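Local coordinates for putative glutathione-regulated potassium-efflux system protein KefB (Vibrio parahaemolyticus RIMD 2210633, PDB 3C85) that probably works in potassium efflux as a monovalent cation:proton antiporter, whose C-terminal part, holding the nucleotide-binding TrkA-N domain, is this chain, at residues Asp90-Asp95 with Leu111-His116; Leu45-Ile50 with Arg84-Gly89; Thr121-Leu126 with Ser151-Ala156. All blocks are in the same frame, centred on the assembly; numbering follows the deposited sequence. Where two conformers were deposited one is given.

Contact 1: Asp90-Asp95 with Leu111-His116; sequences DATDPD and LAMPHH
Met113, modelled as selenomethionine, reaches the turn at Ala91 and Thr92 with its terminal methyl, and these three residues supply almost all of the 110 Å² buried here. The tight part is Ala91 CB against Met113 CE at 3.3 Å, closer than ordinary van der Waals contact, so the exact placing of that methyl is somewhat doubtful. Met113 SE follows at 4.1 Å from Ala91 CB, and CE also meets Thr92 CG2 at 3.6 Å. Bends at chi2 and chi3 (-90° and -117°) fold the chain over so that CE, not the selenium, leads. Thr92 divides its two branches: CG2 lies on the apolar contact, while OG1, between the backbone N and the carbonyl carbon (chi1 69°), turns to Asp90.

Away from the methyl no hydrogen bond crosses between the segments; the polar bonds stay within 90-95. Asp90 OD1 accepts from Thr92 N at 2.9 Å, which closes an Asx turn, and, at a doubtfully short 2.5 Å, from Thr92 OG1. Asp93 caps the following helix, its OD1 taking Asp95 N at 3.0 Å. The solvent side is marked by the exposed Pro114 and His115. Asp90, Ala91 and His115 bind AMP in a structure of this protein, although no nucleotide is bound to this chain; the two loops thus belong to the nucleotide site at the strand ends of a Rossmann-type fold.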
loop_
_atom_site.group_PDB
_atom_site.type_symbol
_atom_site.label_atom_id
_atom_site.label_comp_id
_atom_site.label_asym_id
_atom_site.label_seq_id
_atom_site.Cartn_x
_atom_site.Cartn_y
_atom_site.Cartn_z
ATOM N N ASP A 90 3.403 -6.925 -23.406
ATOM C CA ASP A 90 2.238 -6.043 -23.168
ATOM C C ASP A 90 1.047 -6.936 -22.859
ATOM O O ASP A 90 0.450 -7.513 -23.779
ATOM C CB ASP A 90 1.986 -5.195 -24.426
ATOM C CG ASP A 90 0.763 -4.269 -24.316
ATOM O OD1 ASP A 90 0.002 -4.316 -23.318
ATOM O OD2 ASP A 90 0.543 -3.509 -25.292
ATOM N N ALA A 91 0.693 -7.047 -21.571
ATOM C CA ALA A 91 -0.419 -7.907 -21.166
ATOM C C ALA A 91 -1.817 -7.465 -21.689
ATOM O O ALA A 91 -2.771 -8.219 -21.552
ATOM C CB ALA A 91 -0.423 -8.145 -19.670
ATOM N N THR A 92 -1.922 -6.300 -22.332
ATOM C CA THR A 92 -3.188 -5.890 -22.971
ATOM C C THR A 92 -3.312 -6.375 -24.418
ATOM O O THR A 92 -4.370 -6.228 -25.059
ATOM C CB THR A 92 -3.386 -4.340 -22.965
ATOM O OG1 THR A 92 -2.421 -3.744 -23.845
ATOM C CG2 THR A 92 -3.192 -3.772 -21.597
ATOM N N ASP A 93 -2.235 -6.942 -24.950
ATOM C CA ASP A 93 -2.161 -7.309 -26.379
ATOM C C ASP A 93 -2.494 -8.782 -26.552
ATOM O O ASP A 93 -1.796 -9.618 -25.972
ATOM C CB ASP A 93 -0.742 -7.015 -26.862
ATOM C CG ASP A 93 -0.585 -7.146 -28.356
ATOM O OD1 ASP A 93 -1.475 -7.711 -29.014
ATOM O OD2 ASP A 93 0.459 -6.698 -28.865
ATOM N N PRO A 94 -3.573 -9.117 -27.321
ATOM C CA PRO A 94 -3.913 -10.505 -27.644
ATOM C C PRO A 94 -2.769 -11.316 -28.219
ATOM O O PRO A 94 -2.734 -12.531 -28.015
ATOM C CB PRO A 94 -5.018 -10.388 -28.728
ATOM C CG PRO A 94 -5.140 -8.969 -29.065
ATOM C CD PRO A 94 -4.561 -8.180 -27.898
ATOM N N ASP A 95 -1.869 -10.663 -28.959
ATOM C CA ASP A 95 -0.708 -11.321 -29.567
ATOM C C ASP A 95 0.317 -11.755 -28.507
ATOM O O ASP A 95 1.012 -12.754 -28.690
ATOM C CB ASP A 95 -0.014 -10.391 -30.569
ATOM C CG ASP A 95 -0.790 -10.220 -31.858
ATOM O OD1 ASP A 95 -1.858 -10.858 -32.037
ATOM O OD2 ASP A 95 -0.309 -9.431 -32.714
ATOM N N LEU A 111 -3.232 -8.500 -10.969
ATOM C CA LEU A 111 -3.346 -7.432 -11.908
ATOM C C LEU A 111 -2.766 -6.133 -11.303
ATOM O O LEU A 111 -3.364 -5.518 -10.482
ATOM C CB LEU A 111 -4.788 -7.239 -12.318
ATOM C CG LEU A 111 -5.546 -8.428 -12.900
ATOM C CD1 LEU A 111 -6.932 -7.987 -13.305
ATOM C CD2 LEU A 111 -4.802 -8.918 -14.026
ATOM N N ALA A 112 -1.570 -5.773 -11.728
ATOM C CA ALA A 112 -0.808 -4.687 -11.149
ATOM C C ALA A 112 -0.263 -3.719 -12.183
ATOM O O ALA A 112 0.808 -3.217 -12.052
ATOM C CB ALA A 112 0.254 -5.206 -10.331
HETATM N N MSE A 113 -1.039 -3.521 -13.243
HETATM C CA MSE A 113 -0.657 -2.618 -14.316
HETATM C C MSE A 113 -0.719 -1.192 -13.798
HETATM O O MSE A 113 -1.315 -0.932 -12.753
HETATM C CB MSE A 113 -1.586 -2.785 -15.518
HETATM C CG MSE A 113 -1.836 -4.231 -15.915
HETATM SE SE MSE A 113 -0.540 -4.890 -17.213
HETATM C CE MSE A 113 -1.755 -5.252 -18.695
ATOM N N PRO A 114 -0.102 -0.269 -14.522
ATOM C CA PRO A 114 -0.075 1.108 -14.076
ATOM C C PRO A 114 -1.262 1.923 -14.532
ATOM O O PRO A 114 -1.468 2.974 -14.035
ATOM C CB PRO A 114 1.210 1.635 -14.702
ATOM C CG PRO A 114 1.392 0.911 -15.823
ATOM C CD PRO A 114 0.743 -0.416 -15.694
ATOM N N HIS A 115 -2.020 1.428 -15.472
ATOM C CA HIS A 115 -3.180 2.094 -15.977
ATOM C C HIS A 115 -4.377 1.223 -15.683
ATOM O O HIS A 115 -4.347 0.052 -15.978
ATOM C CB HIS A 115 -3.010 2.267 -17.458
ATOM C CG HIS A 115 -4.069 3.076 -18.123
ATOM N ND1 HIS A 115 -4.407 4.340 -17.731
ATOM C CD2 HIS A 115 -4.825 2.808 -19.201
ATOM C CE1 HIS A 115 -5.335 4.808 -18.528
ATOM N NE2 HIS A 115 -5.604 3.897 -19.429
ATOM N N HIS A 116 -5.411 1.798 -15.069
ATOM C CA HIS A 116 -6.541 0.968 -14.629
ATOM C C HIS A 116 -7.181 0.168 -15.760
ATOM O O HIS A 116 -7.506 -1.008 -15.582
ATOM C CB HIS A 116 -7.613 1.787 -13.930
ATOM C CG HIS A 116 -8.887 1.023 -13.728
ATOM N ND1 HIS A 116 -8.954 -0.098 -12.921
ATOM C CD2 HIS A 116 -10.125 1.181 -14.262
ATOM C CE1 HIS A 116 -10.185 -0.579 -12.949
ATOM N NE2 HIS A 116 -10.915 0.173 -13.757
#

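Contact 2: Leu45-Ile50 with Arg84-Gly89; sequences LGMGRI and RNVISG
Met47 and Val86 carry the apolar part of this contact, with the aliphatic part of Arg84 completing it; no hydrogen bond joins the two segments, and about 120 Å² is buried in total. The nearest alpha carbons, those of Met47 and Val86, are 8.0 Å apart, so side chains alone bridge the gap. Met47 CG faces both branches of Val86, at 4.1 Å from CG1 and 4.1 Å from CG2. Its methyl then reaches further: Met47 CE is 3.9 Å from Val86 CG2 and 3.9 Å from Arg84 CD. Turns at chi2 and chi3, -70° and -63°, coil the selenomethionine chain back on itself, which explains how CG and CE can both meet Val86 CG2. All these spacings are ordinary van der Waals distances.

The charged interactions lie beyond the apolar patch. Arg84 runs extended from CG to NE, so its methylene CD touches Met47 CE while the guanidinium group continues to salt bridges, NH1 with Glu82 and NE with Asp56.

Among the polar backbone bonds, Met47 N donates to Glu70, an AMP-binding residue, and Met47 O pairs with His79 NE2. Gly46 has a positive phi (111°), and Gly48 is the N-cap of the next helix; both fall in a glycine-rich turn consistent with a Rossmann-type nucleotide loop.

The contact spans one end of strand 66-70, which lies between strands 42-45 and 86-88 in the sheet, with Thr52 and Tyr55 of helix 49-62 touching both Met47 and Arg84, and Ala76 and His79 of helix 73-81 covering Val86.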
loop_
_atom_site.group_PDB
_atom_site.type_symbol
_atom_site.label_atom_id
_atom_site.label_comp_id
_atom_site.label_asym_id
_atom_site.label_seq_id
_atom_site.Cartn_x
_atom_site.Cartn_y
_atom_site.Cartn_z
ATOM N N LEU A 45 1.124 -9.219 -13.452
ATOM C CA LEU A 45 1.099 -8.408 -14.657
ATOM C C LEU A 45 1.383 -6.953 -14.267
ATOM O O LEU A 45 0.505 -6.271 -13.705
ATOM C CB LEU A 45 -0.274 -8.533 -15.308
ATOM C CG LEU A 45 -0.683 -9.972 -15.720
ATOM C CD1 LEU A 45 -2.085 -9.951 -16.333
ATOM C CD2 LEU A 45 0.327 -10.509 -16.730
ATOM N N GLY A 46 2.582 -6.466 -14.575
ATOM C CA GLY A 46 2.936 -5.073 -14.237
ATOM C C GLY A 46 3.965 -5.247 -13.158
ATOM O O GLY A 46 3.654 -5.829 -12.121
HETATM N N MSE A 47 5.191 -4.780 -13.406
HETATM C CA MSE A 47 6.248 -4.840 -12.388
HETATM C C MSE A 47 6.815 -3.455 -12.090
HETATM O O MSE A 47 8.049 -3.265 -12.001
HETATM C CB MSE A 47 7.368 -5.831 -12.808
HETATM C CG MSE A 47 6.929 -7.241 -12.775
HETATM SE SE MSE A 47 6.620 -7.968 -11.003
HETATM C CE MSE A 47 8.440 -7.813 -10.288
ATOM N N GLY A 48 5.908 -2.493 -11.951
ATOM C CA GLY A 48 6.220 -1.146 -11.394
ATOM C C GLY A 48 6.327 -1.428 -9.909
ATOM O O GLY A 48 6.466 -2.592 -9.531
ATOM N N ARG A 49 6.237 -0.400 -9.081
ATOM C CA ARG A 49 6.456 -0.528 -7.671
ATOM C C ARG A 49 5.457 -1.440 -6.954
ATOM O O ARG A 49 5.822 -2.157 -6.096
ATOM C CB ARG A 49 6.582 0.850 -7.017
ATOM C CG ARG A 49 7.817 1.616 -7.450
ATOM C CD ARG A 49 8.103 2.794 -6.586
ATOM N NE ARG A 49 8.709 2.369 -5.356
ATOM C CZ ARG A 49 10.002 2.190 -5.190
ATOM N NH1 ARG A 49 10.822 2.422 -6.187
ATOM N NH2 ARG A 49 10.465 1.796 -4.034
ATOM N N ILE A 50 4.205 -1.411 -7.365
ATOM C CA ILE A 50 3.225 -2.321 -6.747
ATOM C C ILE A 50 3.569 -3.801 -7.017
ATOM O O ILE A 50 3.706 -4.643 -6.071
ATOM C CB ILE A 50 1.770 -1.983 -7.136
ATOM C CG1 ILE A 50 1.401 -0.566 -6.673
ATOM C CG2 ILE A 50 0.778 -2.989 -6.497
ATOM C CD1 ILE A 50 0.034 -0.147 -7.161
ATOM N N ARG A 84 15.102 -11.334 -10.316
ATOM C CA ARG A 84 13.659 -11.567 -10.449
ATOM C C ARG A 84 13.303 -12.193 -11.822
ATOM O O ARG A 84 13.930 -11.870 -12.827
ATOM C CB ARG A 84 12.890 -10.267 -10.257
ATOM C CG ARG A 84 12.995 -9.652 -8.868
ATOM C CD ARG A 84 11.944 -8.543 -8.707
ATOM N NE ARG A 84 12.185 -7.839 -7.459
ATOM C CZ ARG A 84 12.984 -6.785 -7.342
ATOM N NH1 ARG A 84 13.591 -6.286 -8.407
ATOM N NH2 ARG A 84 13.177 -6.229 -6.152
ATOM N N ASN A 85 12.339 -13.122 -11.846
ATOM C CA ASN A 85 11.886 -13.700 -13.127
ATOM C C ASN A 85 10.874 -12.764 -13.729
ATOM O O ASN A 85 9.690 -12.793 -13.361
ATOM C CB ASN A 85 11.298 -15.112 -12.991
ATOM C CG ASN A 85 12.353 -16.165 -12.678
ATOM O OD1 ASN A 85 13.542 -15.862 -12.568
ATOM N ND2 ASN A 85 11.916 -17.405 -12.512
ATOM N N VAL A 86 11.347 -11.915 -14.633
ATOM C CA VAL A 86 10.489 -10.931 -15.269
ATOM C C VAL A 86 10.764 -10.944 -16.771
ATOM O O VAL A 86 11.915 -10.936 -17.195
ATOM C CB VAL A 86 10.698 -9.499 -14.680
ATOM C CG1 VAL A 86 9.837 -8.462 -15.446
ATOM C CG2 VAL A 86 10.298 -9.497 -13.212
ATOM N N ILE A 87 9.713 -11.030 -17.563
ATOM C CA ILE A 87 9.871 -11.007 -19.002
ATOM C C ILE A 87 9.142 -9.797 -19.554
ATOM O O ILE A 87 8.194 -9.286 -18.925
ATOM C CB ILE A 87 9.404 -12.344 -19.657
ATOM C CG1 ILE A 87 7.923 -12.621 -19.376
ATOM C CG2 ILE A 87 10.275 -13.531 -19.149
ATOM C CD1 ILE A 87 7.374 -13.773 -20.227
ATOM N N SER A 88 9.598 -9.283 -20.692
ATOM C CA SER A 88 8.914 -8.126 -21.232
ATOM C C SER A 88 7.703 -8.541 -22.070
ATOM O O SER A 88 7.703 -9.609 -22.693
ATOM C CB SER A 88 9.876 -7.251 -22.030
ATOM O OG SER A 88 10.346 -7.995 -23.122
ATOM N N GLY A 89 6.677 -7.693 -22.093
ATOM C CA GLY A 89 5.510 -7.960 -22.907
ATOM C C GLY A 89 4.386 -7.041 -22.526
ATOM O O GLY A 89 4.418 -6.438 -21.470
#

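Contact 3: Thr121-Leu126 with Ser151-Ala156; sequences TALEQL and SGVDAA
Leu123 meets the 151-156 segment over a flat group, the peptide between Ser151 and Gly152: its CD2 stands above one face of that plane, 4.0 Å from Ser151 C and 3.9 Å from Ser151 O. No aromatic ring, side-chain amide or carboxylate touches across the two segments. Beside the peptide, Leu123 CD2 comes to 3.5 Å from Ser151 CB, slightly inside the usual carbon-carbon spacing, so this is the compact point of the contact.

Val153 CG1 sits against both methyls of the fork, sharing CD2 with Ser151. It lies 3.9 Å from Leu123 CD2 and 4.0 Å from Leu123 CD1, and the two side chains cross at about a right angle. With CG of Leu123 trans to its backbone N (chi1 170°), the fork is thrown off the helix axis toward the loop. The glycine between the two partners, Gly152, has a positive phi of 120° and closes a Schellman motif at the end of helix 142-151; this brings Ser151 and Val153 to the same leucine.

Ser151 OG is hydrogen-bonded outside the two segments, chiefly to Gly147 O and also to Gln120 OE1, while Ile135 and Leu111 extend the apolar surroundings. Between 121-126 and 151-156 the contact is thus purely van der Waals, and the directional bond from helix 116-128 comes one turn earlier, from Gln120.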
loop_
_atom_site.group_PDB
_atom_site.type_symbol
_atom_site.label_atom_id
_atom_site.label_comp_id
_atom_site.label_asym_id
_atom_site.label_seq_id
_atom_site.Cartn_x
_atom_site.Cartn_y
_atom_site.Cartn_z
ATOM N N THR A 121 -8.370 -4.735 -19.417
ATOM C CA THR A 121 -8.055 -5.411 -20.696
ATOM C C THR A 121 -7.280 -6.728 -20.486
ATOM O O THR A 121 -7.595 -7.738 -21.116
ATOM C CB THR A 121 -7.324 -4.441 -21.651
ATOM O OG1 THR A 121 -8.155 -3.286 -21.811
ATOM C CG2 THR A 121 -7.055 -5.063 -23.045
ATOM N N ALA A 122 -6.334 -6.733 -19.552
ATOM C CA ALA A 122 -5.618 -7.956 -19.193
ATOM C C ALA A 122 -6.562 -9.026 -18.699
ATOM O O ALA A 122 -6.413 -10.167 -19.080
ATOM C CB ALA A 122 -4.562 -7.694 -18.153
ATOM N N LEU A 123 -7.511 -8.661 -17.837
ATOM C CA LEU A 123 -8.523 -9.592 -17.343
ATOM C C LEU A 123 -9.334 -10.224 -18.485
ATOM O O LEU A 123 -9.561 -11.441 -18.496
ATOM C CB LEU A 123 -9.430 -8.890 -16.338
ATOM C CG LEU A 123 -10.714 -9.578 -15.847
ATOM C CD1 LEU A 123 -10.406 -10.775 -14.970
ATOM C CD2 LEU A 123 -11.561 -8.567 -15.106
ATOM N N GLU A 124 -9.769 -9.398 -19.438
ATOM C CA GLU A 124 -10.467 -9.897 -20.637
ATOM C C GLU A 124 -9.631 -10.913 -21.432
ATOM O O GLU A 124 -10.158 -11.916 -21.943
ATOM C CB GLU A 124 -10.849 -8.723 -21.555
ATOM C CG GLU A 124 -11.917 -7.806 -20.956
ATOM C CD GLU A 124 -12.274 -6.593 -21.841
ATOM O OE1 GLU A 124 -11.644 -6.447 -22.918
ATOM O OE2 GLU A 124 -13.188 -5.798 -21.466
ATOM N N GLN A 125 -8.328 -10.659 -21.545
ATOM C CA GLN A 125 -7.474 -11.553 -22.320
ATOM C C GLN A 125 -7.392 -12.906 -21.628
ATOM O O GLN A 125 -7.473 -13.952 -22.273
ATOM C CB GLN A 125 -6.080 -10.946 -22.525
ATOM C CG GLN A 125 -6.038 -9.784 -23.487
ATOM C CD GLN A 125 -6.660 -10.123 -24.834
ATOM O OE1 GLN A 125 -6.350 -11.147 -25.438
ATOM N NE2 GLN A 125 -7.534 -9.250 -25.315
ATOM N N LEU A 126 -7.270 -12.870 -20.307
ATOM C CA LEU A 126 -7.175 -14.069 -19.487
ATOM C C LEU A 126 -8.469 -14.873 -19.529
ATOM O O LEU A 126 -8.446 -16.104 -19.490
ATOM C CB LEU A 126 -6.876 -13.634 -18.060
ATOM C CG LEU A 126 -6.405 -14.573 -16.956
ATOM C CD1 LEU A 126 -5.159 -15.351 -17.353
ATOM C CD2 LEU A 126 -6.126 -13.718 -15.729
ATOM N N SER A 151 -16.431 -7.721 -13.154
ATOM C CA SER A 151 -15.881 -8.270 -14.393
ATOM C C SER A 151 -15.313 -9.653 -14.178
ATOM O O SER A 151 -14.993 -10.332 -15.125
ATOM C CB SER A 151 -14.804 -7.343 -14.981
ATOM O OG SER A 151 -15.388 -6.128 -15.418
ATOM N N GLY A 152 -15.209 -10.085 -12.929
ATOM C CA GLY A 152 -14.774 -11.445 -12.649
ATOM C C GLY A 152 -13.529 -11.681 -11.826
ATOM O O GLY A 152 -13.085 -12.822 -11.763
ATOM N N VAL A 153 -12.939 -10.656 -11.193
ATOM C CA VAL A 153 -11.763 -10.952 -10.335
ATOM C C VAL A 153 -12.277 -11.530 -9.018
ATOM O O VAL A 153 -13.430 -11.256 -8.638
ATOM C CB VAL A 153 -10.797 -9.730 -10.077
ATOM C CG1 VAL A 153 -10.359 -9.016 -11.401
ATOM C CG2 VAL A 153 -11.353 -8.767 -9.075
ATOM N N ASP A 154 -11.451 -12.309 -8.325
ATOM C CA ASP A 154 -11.833 -12.919 -7.039
ATOM C C ASP A 154 -11.662 -12.008 -5.806
ATOM O O ASP A 154 -12.411 -12.121 -4.802
ATOM C CB ASP A 154 -11.070 -14.220 -6.854
ATOM C CG ASP A 154 -11.313 -15.215 -8.009
ATOM O OD1 ASP A 154 -12.339 -15.890 -8.002
ATOM O OD2 ASP A 154 -10.497 -15.312 -8.942
ATOM N N ALA A 155 -10.681 -11.115 -5.856
ATOM C CA ALA A 155 -10.413 -10.201 -4.751
ATOM C C ALA A 155 -9.913 -8.882 -5.298
ATOM O O ALA A 155 -9.165 -8.878 -6.241
ATOM C CB ALA A 155 -9.365 -10.786 -3.805
ATOM N N ALA A 156 -10.322 -7.760 -4.700
ATOM C CA ALA A 156 -9.908 -6.458 -5.207
ATOM C C ALA A 156 -9.552 -5.550 -4.032
ATOM O O ALA A 156 -10.352 -5.430 -3.108
ATOM C CB ALA A 156 -11.061 -5.858 -6.022
#

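In the fold
From the N terminus, contact 2 comes first: it closes a loop from the glycine turn after strand 42-45, through helix 49-62, strand 66-70 and helix 73-81, to edge strand 86-88. Contact 1 opens immediately afterwards and closes round helix 94-98 and strand 108-111. Contact 3 then closes round strand 134-139 and helix 142-151, reaching the other edge strand, 155-158. The loops run in series; none nests in or crosses another. They still meet in space: Leu45 packs on Ala91 and Met113 of contact 1 and on Ala122 of contact 3, so the central strand end joins both halves of the parallel sheet.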